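Local coordinates for PTS system, lactose-specific IIBC components (PDB 3NBM), which probably relays a phosphoryl group, as the IIB domain of a lactose-specific phosphotransferase system, during phosphorylation of lactose as it is taken up, at residues V9-A14 and Q21-I26; V82-M87 and L100-E105. All blocks are in the same frame, centred on the assembly; numbering follows the deposited sequence. Where two conformers were deposited one is given.

Both interactions bring a helix on one face of the four-stranded parallel sheet against side chains of a strand or of the turn just after it, and both are apolar across their interface. Interaction 1 lies deep in the fold: strand 7-13 is an inner strand, and every touching residue is buried. Interaction 2 is farther from the centre, at the outermost strand 80-83, where the partly exposed F102 of the C-terminal helix brings its ring against a valine and a threonine. Aliphatic branches interlock in the first; in the second, one aromatic ring does the helix's share. The two join directly, since I26 CD1 of 21-26 packs 3.5 Å from V103 CG2 of 100-105.

Interaction 1 (V9-A14 and Q21-I26); sequences VLVLCA and QLANAI
V11 is the bump that strand 7-13 offers to helix 18-33, and L22, A23 and I26 form the hollow that takes it. Strand and helix are the first two elements of a beta-alpha-beta unit completed by strand 37-43, in a parallel alpha/beta fold. The short segments run nearly antiparallel, at 156°, with their axes 8.5 Å apart.

V11 fills the hollow with both branches. CG1, set anti to the backbone N (chi1 -174°), goes toward L22, and CG2 goes toward A23 and I26 while still brushing L22 CD2. The V11 and L22 side chains cross at about a right angle, with V11 CG1 4.1 Å from L22 CD2. A23 lies at the nearest approach of the backbones, its CA 6.3 Å from the CA of V11; its small methyl is consistent with that closeness. V11 CG2 reaches as far as the helix backbone, 4.1 Å from A23 N.

The fit also works in reverse. V9 and V11, two residues apart on the strand, point to the same side, and the end of I26 enters the notch between them. An extended chi2 (165°) carries I26 CD1 forward to the strand, where it meets V11 tip to tip.

Other elements close the pocket. I58 of the adjoining strand 56-59 touches V9, L22 and I26, while Y89 of helix 86-93 packs on V11 and L22. The strand ends at C13, which probably corresponds to the cysteine phosphorylated in related IIB domains; the P-loop follows, and the contact packs the helix after that loop onto the sheet. I26 CD1 sits almost equally far from both valines, 4.2 Å from V11 CG2 and 4.3 Å from V9 CG1.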
loop_
_atom_site.group_PDB
_atom_site.type_symbol
_atom_site.label_atom_id
_atom_site.label_comp_id
_atom_site.label_asym_id
_atom_site.label_seq_id
_atom_site.Cartn_x
_atom_site.Cartn_y
_atom_site.Cartn_z
ATOM N N VAL A 9 0.984 5.253 3.873
ATOM C CA VAL A 9 0.651 4.173 2.954
ATOM C C VAL A 9 -0.218 3.137 3.680
ATOM O O VAL A 9 0.084 2.749 4.798
ATOM C CB VAL A 9 1.917 3.487 2.420
ATOM C CG1 VAL A 9 1.565 2.403 1.396
ATOM C CG2 VAL A 9 2.874 4.533 1.834
ATOM N N LEU A 10 -1.291 2.709 3.023
ATOM C CA LEU A 10 -2.141 1.623 3.514
ATOM C C LEU A 10 -2.126 0.482 2.514
ATOM O O LEU A 10 -2.389 0.697 1.333
ATOM C CB LEU A 10 -3.568 2.124 3.733
ATOM C CG LEU A 10 -4.588 1.093 4.249
ATOM C CD1 LEU A 10 -4.226 0.590 5.643
ATOM C CD2 LEU A 10 -5.975 1.736 4.264
ATOM N N VAL A 11 -1.735 -0.705 2.972
ATOM C CA VAL A 11 -1.768 -1.917 2.159
ATOM C C VAL A 11 -3.002 -2.734 2.577
ATOM O O VAL A 11 -3.171 -3.017 3.753
ATOM C CB VAL A 11 -0.488 -2.772 2.302
ATOM C CG1 VAL A 11 -0.497 -3.943 1.317
ATOM C CG2 VAL A 11 0.771 -1.925 2.170
ATOM N N LEU A 12 -3.842 -3.094 1.605
ATOM C CA LEU A 12 -5.071 -3.832 1.887
ATOM C C LEU A 12 -5.014 -5.219 1.281
ATOM O O LEU A 12 -4.582 -5.401 0.148
ATOM C CB LEU A 12 -6.299 -3.084 1.323
ATOM C CG LEU A 12 -6.570 -1.712 1.961
ATOM C CD1 LEU A 12 -7.728 -1.015 1.226
ATOM C CD2 LEU A 12 -6.814 -1.834 3.474
ATOM N N CYS A 13 -5.484 -6.205 2.043
ATOM C CA CYS A 13 -5.672 -7.556 1.523
ATOM C C CYS A 13 -7.109 -8.000 1.822
ATOM O O CYS A 13 -7.944 -7.191 2.250
ATOM C CB CYS A 13 -4.615 -8.541 2.068
ATOM S SG CYS A 13 -4.674 -8.853 3.820
ATOM N N ALA A 14 -7.380 -9.278 1.576
ATOM C CA ALA A 14 -8.688 -9.849 1.792
ATOM C C ALA A 14 -8.817 -10.492 3.171
ATOM O O ALA A 14 -9.802 -11.179 3.443
ATOM C CB ALA A 14 -9.022 -10.877 0.683
ATOM N N GLN A 21 2.808 -8.181 5.305
ATOM C CA GLN A 21 4.120 -8.541 4.762
ATOM C C GLN A 21 4.702 -7.362 3.977
ATOM O O GLN A 21 5.882 -7.036 4.105
ATOM C CB GLN A 21 4.015 -9.760 3.836
ATOM C CG GLN A 21 3.476 -11.010 4.503
ATOM C CD GLN A 21 4.584 -11.931 4.961
ATOM O OE1 GLN A 21 5.731 -11.502 5.068
ATOM N NE2 GLN A 21 4.251 -13.186 5.252
ATOM N N LEU A 22 3.886 -6.735 3.141
ATOM C CA LEU A 22 4.348 -5.575 2.396
ATOM C C LEU A 22 4.512 -4.348 3.294
ATOM O O LEU A 22 5.510 -3.638 3.170
ATOM C CB LEU A 22 3.480 -5.282 1.173
ATOM C CG LEU A 22 3.985 -4.118 0.319
ATOM C CD1 LEU A 22 5.398 -4.376 -0.205
ATOM C CD2 LEU A 22 3.044 -3.774 -0.837
ATOM N N ALA A 23 3.564 -4.093 4.203
ATOM C CA ALA A 23 3.731 -2.956 5.127
ATOM C C ALA A 23 5.043 -3.072 5.900
ATOM O O ALA A 23 5.761 -2.077 6.066
ATOM C CB ALA A 23 2.527 -2.836 6.074
ATOM N N ASN A 24 5.344 -4.274 6.385
ATOM C CA ASN A 24 6.588 -4.469 7.113
ATOM C C ASN A 24 7.819 -4.186 6.258
ATOM O O ASN A 24 8.771 -3.551 6.721
ATOM C CB ASN A 24 6.716 -5.893 7.642
ATOM C CG ASN A 24 5.728 -6.202 8.753
ATOM O OD1 ASN A 24 5.181 -5.308 9.397
ATOM N ND2 ASN A 24 5.518 -7.487 9.004
ATOM N N ALA A 25 7.813 -4.658 5.015
ATOM C CA ALA A 25 8.936 -4.432 4.106
ATOM C C ALA A 25 9.114 -2.938 3.831
ATOM O O ALA A 25 10.240 -2.433 3.830
ATOM C CB ALA A 25 8.757 -5.246 2.805
ATOM N N ILE A 26 8.010 -2.235 3.586
ATOM C CA ILE A 26 8.072 -0.804 3.325
ATOM C C ILE A 26 8.664 -0.090 4.533
ATOM O O ILE A 26 9.556 0.761 4.401
ATOM C CB ILE A 26 6.677 -0.231 3.020
ATOM C CG1 ILE A 26 6.151 -0.759 1.682
ATOM C CG2 ILE A 26 6.720 1.319 3.075
ATOM C CD1 ILE A 26 4.658 -0.531 1.465
#

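Interaction 2 (V82-M87 and L100-E105)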
loop_
_atom_site.group_PDB
_atom_site.type_symbol
_atom_site.label_atom_id
_atom_site.label_comp_id
_atom_site.label_asym_id
_atom_site.label_seq_id
_atom_site.Cartn_x
_atom_site.Cartn_y
_atom_site.Cartn_z
ATOM N N VAL A 82 -2.831 1.864 -6.204
ATOM C CA VAL A 82 -2.077 0.944 -7.052
ATOM C C VAL A 82 -2.508 -0.485 -6.745
ATOM O O VAL A 82 -2.732 -0.838 -5.603
ATOM C CB VAL A 82 -0.542 1.099 -6.923
ATOM C CG1 VAL A 82 -0.112 2.552 -7.026
ATOM C CG2 VAL A 82 -0.064 0.513 -5.681
ATOM N N ALA A 83 -2.661 -1.278 -7.794
ATOM C CA ALA A 83 -2.954 -2.708 -7.665
ATOM C C ALA A 83 -1.732 -3.521 -8.015
ATOM O O ALA A 83 -0.936 -3.099 -8.848
ATOM C CB ALA A 83 -4.115 -3.147 -8.567
ATOM N N THR A 84 -1.601 -4.682 -7.390
ATOM C CA THR A 84 -0.462 -5.557 -7.605
ATOM C C THR A 84 -0.917 -6.933 -8.101
ATOM O O THR A 84 -2.080 -7.346 -7.958
ATOM C CB THR A 84 0.369 -5.732 -6.310
ATOM O OG1 THR A 84 -0.416 -6.367 -5.300
ATOM C CG2 THR A 84 0.896 -4.359 -5.819
ATOM N N ARG A 85 0.051 -7.637 -8.669
ATOM C CA ARG A 85 -0.110 -9.024 -9.075
ATOM C C ARG A 85 0.864 -9.895 -8.279
ATOM O O ARG A 85 1.798 -9.392 -7.673
ATOM C CB ARG A 85 0.031 -9.113 -10.603
ATOM C CG ARG A 85 -1.137 -8.482 -11.343
ATOM C CD ARG A 85 -0.842 -8.204 -12.813
ATOM N NE ARG A 85 -2.050 -7.808 -13.512
ATOM C CZ ARG A 85 -2.641 -6.624 -13.429
ATOM N NH1 ARG A 85 -2.126 -5.671 -12.671
ATOM N NH2 ARG A 85 -3.782 -6.412 -14.072
ATOM N N GLY A 86 0.628 -11.198 -8.259
ATOM C CA GLY A 86 1.264 -12.110 -7.290
ATOM C C GLY A 86 2.775 -12.113 -7.253
ATOM O O GLY A 86 3.349 -11.929 -6.210
HETATM N N MSE A 87 3.434 -12.311 -8.391
HETATM C CA MSE A 87 4.894 -12.400 -8.405
HETATM C C MSE A 87 5.538 -11.057 -8.032
HETATM O O MSE A 87 6.470 -10.998 -7.216
HETATM C CB MSE A 87 5.356 -12.934 -9.761
HETATM C CG MSE A 87 4.882 -14.365 -10.046
HETATM SE SE MSE A 87 5.683 -15.677 -8.852
HETATM C CE MSE A 87 7.413 -15.734 -9.700
ATOM N N LEU A 100 10.322 0.012 -0.681
ATOM C CA LEU A 100 10.363 1.460 -0.504
ATOM C C LEU A 100 10.382 2.168 -1.862
ATOM O O LEU A 100 9.687 3.154 -2.089
ATOM C CB LEU A 100 11.604 1.854 0.304
ATOM C CG LEU A 100 11.742 3.358 0.514
ATOM C CD1 LEU A 100 10.594 3.897 1.411
ATOM C CD2 LEU A 100 13.088 3.690 1.112
ATOM N N GLN A 101 11.220 1.675 -2.771
ATOM C CA GLN A 101 11.281 2.270 -4.107
ATOM C C GLN A 101 9.927 2.215 -4.823
ATOM O O GLN A 101 9.524 3.172 -5.455
ATOM C CB GLN A 101 12.350 1.581 -4.925
ATOM C CG GLN A 101 12.541 2.128 -6.272
ATOM C CD GLN A 101 13.474 1.250 -7.062
ATOM O OE1 GLN A 101 13.198 0.041 -7.312
ATOM N NE2 GLN A 101 14.597 1.830 -7.460
ATOM N N PHE A 102 9.223 1.109 -4.671
ATOM C CA PHE A 102 7.899 0.958 -5.246
ATOM C C PHE A 102 6.943 2.039 -4.725
ATOM O O PHE A 102 6.206 2.641 -5.490
ATOM C CB PHE A 102 7.363 -0.438 -4.923
ATOM C CG PHE A 102 5.983 -0.705 -5.448
ATOM C CD1 PHE A 102 5.797 -1.239 -6.715
ATOM C CD2 PHE A 102 4.870 -0.463 -4.667
ATOM C CE1 PHE A 102 4.521 -1.504 -7.180
ATOM C CE2 PHE A 102 3.612 -0.735 -5.148
ATOM C CZ PHE A 102 3.454 -1.268 -6.392
ATOM N N VAL A 103 6.948 2.262 -3.413
ATOM C CA VAL A 103 6.093 3.292 -2.826
ATOM C C VAL A 103 6.400 4.656 -3.445
ATOM O O VAL A 103 5.514 5.357 -3.936
ATOM C CB VAL A 103 6.251 3.329 -1.293
ATOM C CG1 VAL A 103 5.703 4.647 -0.723
ATOM C CG2 VAL A 103 5.594 2.102 -0.658
ATOM N N LEU A 104 7.673 5.039 -3.440
ATOM C CA LEU A 104 8.020 6.374 -3.897
ATOM C C LEU A 104 7.779 6.530 -5.402
ATOM O O LEU A 104 7.402 7.618 -5.851
ATOM C CB LEU A 104 9.447 6.755 -3.435
ATOM C CG LEU A 104 9.522 6.985 -1.901
ATOM C CD1 LEU A 104 10.928 6.971 -1.368
ATOM C CD2 LEU A 104 8.805 8.297 -1.527
ATOM N N GLU A 105 7.992 5.473 -6.182
ATOM C CA GLU A 105 7.757 5.601 -7.613
ATOM C C GLU A 105 6.266 5.764 -7.912
ATOM O O GLU A 105 5.922 6.303 -8.967
ATOM C CB GLU A 105 8.410 4.456 -8.407
ATOM C CG GLU A 105 9.918 4.598 -8.468
ATOM C CD GLU A 105 10.673 3.407 -9.031
ATOM O OE1 GLU A 105 10.066 2.351 -9.324
ATOM O OE2 GLU A 105 11.907 3.562 -9.177
#
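F102 reaches from helix 96-105 toward the sheet edge, where the far end of its ring meets V82 of strand 80-83 and T84 just past its end. CZ is the shared point, touching a methyl of each: V82 CG2 lies 4.0 Å from F102 CZ, and T84 CG2 lies 4.1 Å from F102 CZ. V82 CG2 is also 3.9 Å from F102 CE2; both valine distances are those of one of two deposited conformers. Both methyls approach the ring obliquely. With CG anti to the backbone N (chi1 179°), F102 projects its ring from the helix to the strand.

A second shell sets these groups in place. T84 OG1 is hydrogen-bonded to L59 O, which fixes the rotation of the threonine and leaves CG2 to face the phenyl. The backbone of V82 pairs with I57 and L59 of strand 56-59. Beyond F102, L92 and E88 of helix 86-93 touch its side chain, and the H106 ring meets its ring with planes about 40° apart. The threonine thus divides its chemistry, its oxygen satisfied by the neighbouring strand and its methyl given to the helix, and what F102 receives from these two residues is methyl-to-ring contact, nonpolar and undirected.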